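Local coordinates for protein beta-agarase D (Zobellia galactanivorans, PDB 4ASM) that cleaves beta-1,4-galactosidic linkages in agarose at random through the family GH16 catalytic domain modelled here, retaining the anomeric configuration, at residues 156-161 and 190-195; 152-157 and 315-320. One frame throughout, in Å; residues are numbered along the deposited sequence.

In the fold
Contact 1 and contact 2 share the loop that joins strands 147-153 and 159-166, and both contain Asp156 and Asp157; their centres lie about 9 Å apart. The two strands probably bond through Ile161 O to Leu152 N, 2.8 Å, and Gln159 O to Ser154 N, also 2.8 Å, closes the mouth of the loop. Contact 1 adds strand 183-191 beside strand 159-166, which carries Glu160, the nucleophile by similarity; its side chain is about 6 Å from that of Glu165, the presumed proton donor. Contact 2 adds the start of strand 320-326 beside strand 147-153. The side chain of Glu160 is about 7 Å from that of Glu326. An imidazole, probably from the crystallisation liquor, is hydrogen-bonded to both Glu160 and Glu326.

Contact 1: residues 156-161 and 190-195; sequences DDTQEI and FIRPPN. With IMD (imidazole), chain C.
Phe190 N donates to Thr158 O at 2.9 Å, a sound backbone bond at the end of two neighbouring antiparallel strands of the GH16 beta jelly roll, 159-166 and 183-191. The loop ahead of it is shaped by Asp156: Thr158 N donates to Asp156 OD1, closing an Asx turn, and Thr158 OG1 adds a second bond from the same face of the carboxylate.

The Arg192 chain bends at both chi2 (-51°) and chi3 (-50°), and Asp157 CB lies over one face of its guanidinium, toward the rim, 3.5 Å from Arg192 CZ. Arg192 NH1 also donates to Asp157 O at 2.9 Å, but the bond is bent to 123° and weak; Phe190 CD2 comes within 3.2 Å of the same Asp157 O. The Asp157 carboxylate stands well out of the guanidinium plane, so only charge links the two; its OD1 is bonded to His61 instead. Further along, Thr158 CG2 packs on Arg192 CG at 3.7 Å. An alanine in place of Arg192 would probably leave Asp157 O without its weak side-chain donor, the Asp157 carboxylate without a nearby positive charge, and a gap beside Thr158 CG2.

Glu160 opens the E-I-D-I-M-E run of the family and is the nucleophile by similarity. Its chain runs extended beyond CG, and OE1 lies in plane at the edge of the Phe190 ring, 3.5 Å from Phe190 CE2; that ring is nearly parallel to His188. Glu160 OE2 accepts a nearly straight 2.6 Å bond from N1 of an imidazole, probably from the crystallisation liquor, which also bonds to Glu326; Asp162 OD1 lies close to OE2 too. Glu160, Arg192 and Glu326 all bind substrate by similarity, and the weak N-H bond, the stacked Asp157 CB and the Thr158 methyl place Arg192 beside the nucleophile's strand.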
loop_
_atom_site.group_PDB
_atom_site.type_symbol
_atom_site.label_atom_id
_atom_site.label_comp_id
_atom_site.label_asym_id
_atom_site.label_seq_id
_atom_site.Cartn_x
_atom_site.Cartn_y
_atom_site.Cartn_z
ATOM N N ASP A 156 -3.005 13.624 -8.927
ATOM C CA ASP A 156 -1.820 14.426 -9.260
ATOM C C ASP A 156 -0.512 13.873 -8.699
ATOM O O ASP A 156 0.548 14.489 -8.828
ATOM C CB ASP A 156 -2.022 15.898 -8.867
ATOM C CG ASP A 156 -1.850 16.163 -7.372
ATOM O OD1 ASP A 156 -1.607 15.225 -6.566
ATOM O OD2 ASP A 156 -1.971 17.349 -7.002
ATOM N N ASP A 157 -0.590 12.688 -8.079
ATOM C CA ASP A 157 0.594 11.924 -7.645
ATOM C C ASP A 157 1.358 12.575 -6.461
ATOM O O ASP A 157 2.498 12.200 -6.197
ATOM C CB ASP A 157 1.570 11.632 -8.808
ATOM C CG ASP A 157 0.984 10.701 -9.852
ATOM O OD1 ASP A 157 0.081 9.908 -9.512
ATOM O OD2 ASP A 157 1.463 10.764 -11.014
ATOM N N THR A 158 0.725 13.507 -5.745
ATOM C CA THR A 158 1.414 14.156 -4.601
ATOM C C THR A 158 1.122 13.515 -3.235
ATOM O O THR A 158 1.902 13.654 -2.308
ATOM C CB THR A 158 1.097 15.667 -4.497
ATOM O OG1 THR A 158 -0.299 15.877 -4.293
ATOM C CG2 THR A 158 1.550 16.410 -5.765
ATOM N N GLN A 159 -0.034 12.867 -3.099
ATOM C CA GLN A 159 -0.465 12.377 -1.793
ATOM C C GLN A 159 -0.905 10.941 -1.918
ATOM O O GLN A 159 -1.672 10.603 -2.819
ATOM C CB GLN A 159 -1.602 13.229 -1.236
ATOM C CG GLN A 159 -1.243 14.725 -1.056
ATOM C CD GLN A 159 -2.358 15.580 -0.451
ATOM O OE1 GLN A 159 -2.312 16.831 -0.529
ATOM N NE2 GLN A 159 -3.338 14.954 0.140
ATOM N N GLU A 160 -0.448 10.101 -0.983
ATOM C CA GLU A 160 -0.684 8.649 -1.051
ATOM C C GLU A 160 -0.882 8.078 0.337
ATOM O O GLU A 160 -0.198 8.478 1.271
ATOM C CB GLU A 160 0.507 7.973 -1.731
ATOM C CG GLU A 160 0.553 6.461 -1.610
ATOM C CD GLU A 160 1.759 5.868 -2.300
ATOM O OE1 GLU A 160 2.383 6.543 -3.154
ATOM O OE2 GLU A 160 2.063 4.684 -1.991
ATOM N N ILE A 161 -1.835 7.165 0.459
ATOM C CA ILE A 161 -2.036 6.430 1.716
ATOM C C ILE A 161 -2.082 4.975 1.339
ATOM O O ILE A 161 -2.879 4.597 0.504
ATOM C CB ILE A 161 -3.355 6.834 2.406
ATOM C CG1 ILE A 161 -3.259 8.281 2.907
ATOM C CG2 ILE A 161 -3.714 5.856 3.547
ATOM C CD1 ILE A 161 -4.619 8.968 3.143
ATOM N N PHE A 190 4.789 13.485 -1.824
ATOM C CA PHE A 190 5.778 13.778 -2.886
ATOM C C PHE A 190 5.828 15.244 -3.231
ATOM O O PHE A 190 4.810 15.914 -3.239
ATOM C CB PHE A 190 5.418 13.063 -4.199
ATOM C CG PHE A 190 5.374 11.558 -4.102
ATOM C CD1 PHE A 190 6.510 10.796 -4.342
ATOM C CD2 PHE A 190 4.165 10.910 -3.818
ATOM C CE1 PHE A 190 6.447 9.380 -4.257
ATOM C CE2 PHE A 190 4.101 9.525 -3.753
ATOM C CZ PHE A 190 5.241 8.772 -3.972
ATOM N N ILE A 191 7.026 15.705 -3.573
ATOM C CA ILE A 191 7.145 16.828 -4.500
ATOM C C ILE A 191 7.346 16.209 -5.877
ATOM O O ILE A 191 8.184 15.333 -6.054
ATOM C CB ILE A 191 8.347 17.745 -4.195
ATOM C CG1 ILE A 191 8.364 18.142 -2.728
ATOM C CG2 ILE A 191 8.264 19.011 -5.072
ATOM C CD1 ILE A 191 9.434 19.205 -2.371
ATOM N N ARG A 192 6.547 16.658 -6.842
ATOM C CA ARG A 192 6.641 16.165 -8.208
ATOM C C ARG A 192 7.850 16.786 -8.901
ATOM O O ARG A 192 8.337 17.825 -8.452
ATOM C CB ARG A 192 5.380 16.518 -9.013
ATOM C CG ARG A 192 4.026 16.090 -8.446
ATOM C CD ARG A 192 4.012 14.632 -8.070
ATOM N NE ARG A 192 4.523 13.803 -9.155
ATOM C CZ ARG A 192 4.955 12.556 -9.009
ATOM N NH1 ARG A 192 4.936 11.956 -7.815
ATOM N NH2 ARG A 192 5.415 11.910 -10.071
ATOM N N PRO A 193 8.331 16.165 -9.993
ATOM C CA PRO A 193 9.342 16.864 -10.789
ATOM C C PRO A 193 8.864 18.277 -11.106
ATOM O O PRO A 193 7.659 18.490 -11.294
ATOM C CB PRO A 193 9.400 16.030 -12.063
ATOM C CG PRO A 193 9.114 14.639 -11.585
ATOM C CD PRO A 193 8.015 14.843 -10.572
ATOM N N PRO A 194 9.800 19.234 -11.221
ATOM C CA PRO A 194 11.261 19.055 -11.265
ATOM C C PRO A 194 11.985 18.708 -9.960
ATOM O O PRO A 194 13.023 18.020 -9.997
ATOM C CB PRO A 194 11.759 20.407 -11.788
ATOM C CG PRO A 194 10.691 21.405 -11.419
ATOM C CD PRO A 194 9.391 20.640 -11.426
ATOM N N ASN A 195 11.473 19.187 -8.826
ATOM C CA ASN A 195 12.145 18.989 -7.543
ATOM C C ASN A 195 11.659 17.719 -6.850
ATOM O O ASN A 195 11.121 17.776 -5.736
ATOM C CB ASN A 195 11.952 20.201 -6.630
ATOM C CG ASN A 195 12.819 20.140 -5.384
ATOM O OD1 ASN A 195 13.832 19.462 -5.347
ATOM N ND2 ASN A 195 12.389 20.835 -4.342
HETATM N N1 IMD C . 2.941 2.519 -3.148
HETATM C C2 IMD C . 2.967 2.267 -4.467
HETATM N N3 IMD C . 3.351 0.987 -4.649
HETATM C C4 IMD C . 3.562 0.416 -3.440
HETATM C C5 IMD C . 3.298 1.394 -2.491
#

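Contact 2: residues 152-157 and 315-320; sequences LLSPDD and FSKEMD
Lys317 NZ closes a salt bridge on Asp156 OD2 at 2.7 Å, arriving on the oxygen's syn lone pair. The lysine chain is extended beyond CG and meets the aspartate at about a right angle; its ammonium is shared with Thr158 OG1. The other oxygen, Asp156 OD1, receives Ser154 OG on its anti side at 2.8 Å, so both oxygens of the carboxylate are bonded, beside the type I turn from Ser154 to Asp157. Just before that turn, Leu153 and Asp320 form an antiparallel hydrogen-bonded pair, Leu153 N to Asp320 O at 2.9 Å and Asp320 N to Leu153 O at 2.8 Å. This pair joins strand 147-153 to the first residue of strand 320-326, neighbouring strands of the GH16 jelly-roll sandwich. Leu152 CA adds a C-H...O contact to Asp320 O at 3.2 Å.

Asp320 OD2 lies 3.7 Å from Pro155 CG, the two side chains crossing at a slant, and is bonded to His61, while OD1 is salt-bridged to Arg128. Pro155 CD lies 3.4 Å from Glu318 O. On the buried side Met319, its chain extended, lays SD against Leu152 CB at 3.7 Å, with Ile161 of the adjacent strand also touching the methionine.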
loop_
_atom_site.group_PDB
_atom_site.type_symbol
_atom_site.label_atom_id
_atom_site.label_comp_id
_atom_site.label_asym_id
_atom_site.label_seq_id
_atom_site.Cartn_x
_atom_site.Cartn_y
_atom_site.Cartn_z
ATOM N N LEU A 152 -3.810 3.936 -2.009
ATOM C CA LEU A 152 -4.578 5.109 -2.443
ATOM C C LEU A 152 -3.608 6.177 -2.947
ATOM O O LEU A 152 -2.575 6.441 -2.294
ATOM C CB LEU A 152 -5.393 5.665 -1.264
ATOM C CG LEU A 152 -6.209 4.696 -0.416
ATOM C CD1 LEU A 152 -6.849 5.420 0.766
ATOM C CD2 LEU A 152 -7.258 3.945 -1.245
ATOM N N LEU A 153 -3.918 6.804 -4.083
ATOM C CA LEU A 153 -2.998 7.799 -4.659
ATOM C C LEU A 153 -3.796 8.924 -5.291
ATOM O O LEU A 153 -4.702 8.657 -6.092
ATOM C CB LEU A 153 -2.085 7.151 -5.700
ATOM C CG LEU A 153 -1.034 8.020 -6.405
ATOM C CD1 LEU A 153 -0.011 8.606 -5.420
ATOM C CD2 LEU A 153 -0.323 7.228 -7.517
ATOM N N SER A 154 -3.479 10.169 -4.935
ATOM C CA SER A 154 -4.194 11.297 -5.547
ATOM C C SER A 154 -3.881 11.326 -7.048
ATOM O O SER A 154 -2.779 10.954 -7.453
ATOM C CB SER A 154 -3.847 12.623 -4.850
ATOM O OG SER A 154 -2.509 12.996 -5.081
ATOM N N PRO A 155 -4.866 11.708 -7.878
ATOM C CA PRO A 155 -4.616 11.809 -9.331
ATOM C C PRO A 155 -3.351 12.595 -9.708
ATOM O O PRO A 155 -2.702 12.274 -10.700
ATOM C CB PRO A 155 -5.879 12.516 -9.840
ATOM C CG PRO A 155 -6.940 12.039 -8.924
ATOM C CD PRO A 155 -6.286 11.915 -7.549
ATOM N N ASP A 156 -3.005 13.624 -8.927
ATOM C CA ASP A 156 -1.820 14.426 -9.260
ATOM C C ASP A 156 -0.512 13.873 -8.699
ATOM O O ASP A 156 0.548 14.489 -8.828
ATOM C CB ASP A 156 -2.022 15.898 -8.867
ATOM C CG ASP A 156 -1.850 16.163 -7.372
ATOM O OD1 ASP A 156 -1.607 15.225 -6.566
ATOM O OD2 ASP A 156 -1.971 17.349 -7.002
ATOM N N ASP A 157 -0.590 12.688 -8.079
ATOM C CA ASP A 157 0.594 11.924 -7.645
ATOM C C ASP A 157 1.358 12.575 -6.461
ATOM O O ASP A 157 2.498 12.200 -6.197
ATOM C CB ASP A 157 1.570 11.632 -8.808
ATOM C CG ASP A 157 0.984 10.701 -9.852
ATOM O OD1 ASP A 157 0.081 9.908 -9.512
ATOM O OD2 ASP A 157 1.463 10.764 -11.014
ATOM N N PHE A 315 -3.012 15.552 4.693
ATOM C CA PHE A 315 -3.686 15.069 3.507
ATOM C C PHE A 315 -4.826 16.035 3.187
ATOM O O PHE A 315 -5.468 16.603 4.083
ATOM C CB PHE A 315 -4.209 13.657 3.749
ATOM C CG PHE A 315 -3.130 12.654 4.065
ATOM C CD1 PHE A 315 -2.213 12.260 3.082
ATOM C CD2 PHE A 315 -3.029 12.097 5.339
ATOM C CE1 PHE A 315 -1.215 11.332 3.366
ATOM C CE2 PHE A 315 -2.022 11.157 5.644
ATOM C CZ PHE A 315 -1.103 10.781 4.631
ATOM N N SER A 316 -5.073 16.242 1.910
ATOM C CA SER A 316 -6.088 17.206 1.527
ATOM C C SER A 316 -6.776 16.848 0.223
ATOM O O SER A 316 -7.672 17.572 -0.210
ATOM C CB SER A 316 -5.461 18.601 1.416
ATOM O OG SER A 316 -4.442 18.647 0.438
ATOM N N LYS A 317 -6.355 15.753 -0.414
ATOM C CA LYS A 317 -6.845 15.434 -1.759
ATOM C C LYS A 317 -7.523 14.074 -1.831
ATOM O O LYS A 317 -7.045 13.094 -1.228
ATOM C CB LYS A 317 -5.697 15.493 -2.765
ATOM C CG LYS A 317 -5.163 16.928 -2.953
ATOM C CD LYS A 317 -3.826 16.972 -3.687
ATOM C CE LYS A 317 -3.396 18.420 -3.932
ATOM N NZ LYS A 317 -2.048 18.499 -4.560
ATOM N N GLU A 318 -8.634 14.006 -2.564
ATOM C CA GLU A 318 -9.239 12.715 -2.896
ATOM C C GLU A 318 -8.223 11.827 -3.631
ATOM O O GLU A 318 -7.308 12.307 -4.329
ATOM C CB GLU A 318 -10.532 12.847 -3.720
ATOM C CG GLU A 318 -10.313 13.383 -5.120
ATOM C CD GLU A 318 -11.570 13.424 -5.968
ATOM O OE1 GLU A 318 -12.634 12.970 -5.502
ATOM O OE2 GLU A 318 -11.448 13.906 -7.120
ATOM N N MET A 319 -8.415 10.522 -3.479
ATOM C CA MET A 319 -7.456 9.536 -3.959
ATOM C C MET A 319 -8.098 8.400 -4.755
ATOM O O MET A 319 -9.240 8.021 -4.501
ATOM C CB MET A 319 -6.674 8.955 -2.778
ATOM C CG MET A 319 -5.853 10.011 -2.052
ATOM S SD MET A 319 -4.830 9.243 -0.786
ATOM C CE MET A 319 -4.210 10.752 -0.019
ATOM N N ASP A 320 -7.365 7.905 -5.753
ATOM C CA ASP A 320 -7.727 6.685 -6.464
ATOM C C ASP A 320 -7.317 5.459 -5.674
ATOM O O ASP A 320 -6.211 5.402 -5.128
ATOM C CB ASP A 320 -6.994 6.627 -7.807
ATOM C CG ASP A 320 -7.355 7.794 -8.718
ATOM O OD1 ASP A 320 -8.567 8.047 -8.891
ATOM O OD2 ASP A 320 -6.434 8.435 -9.259
#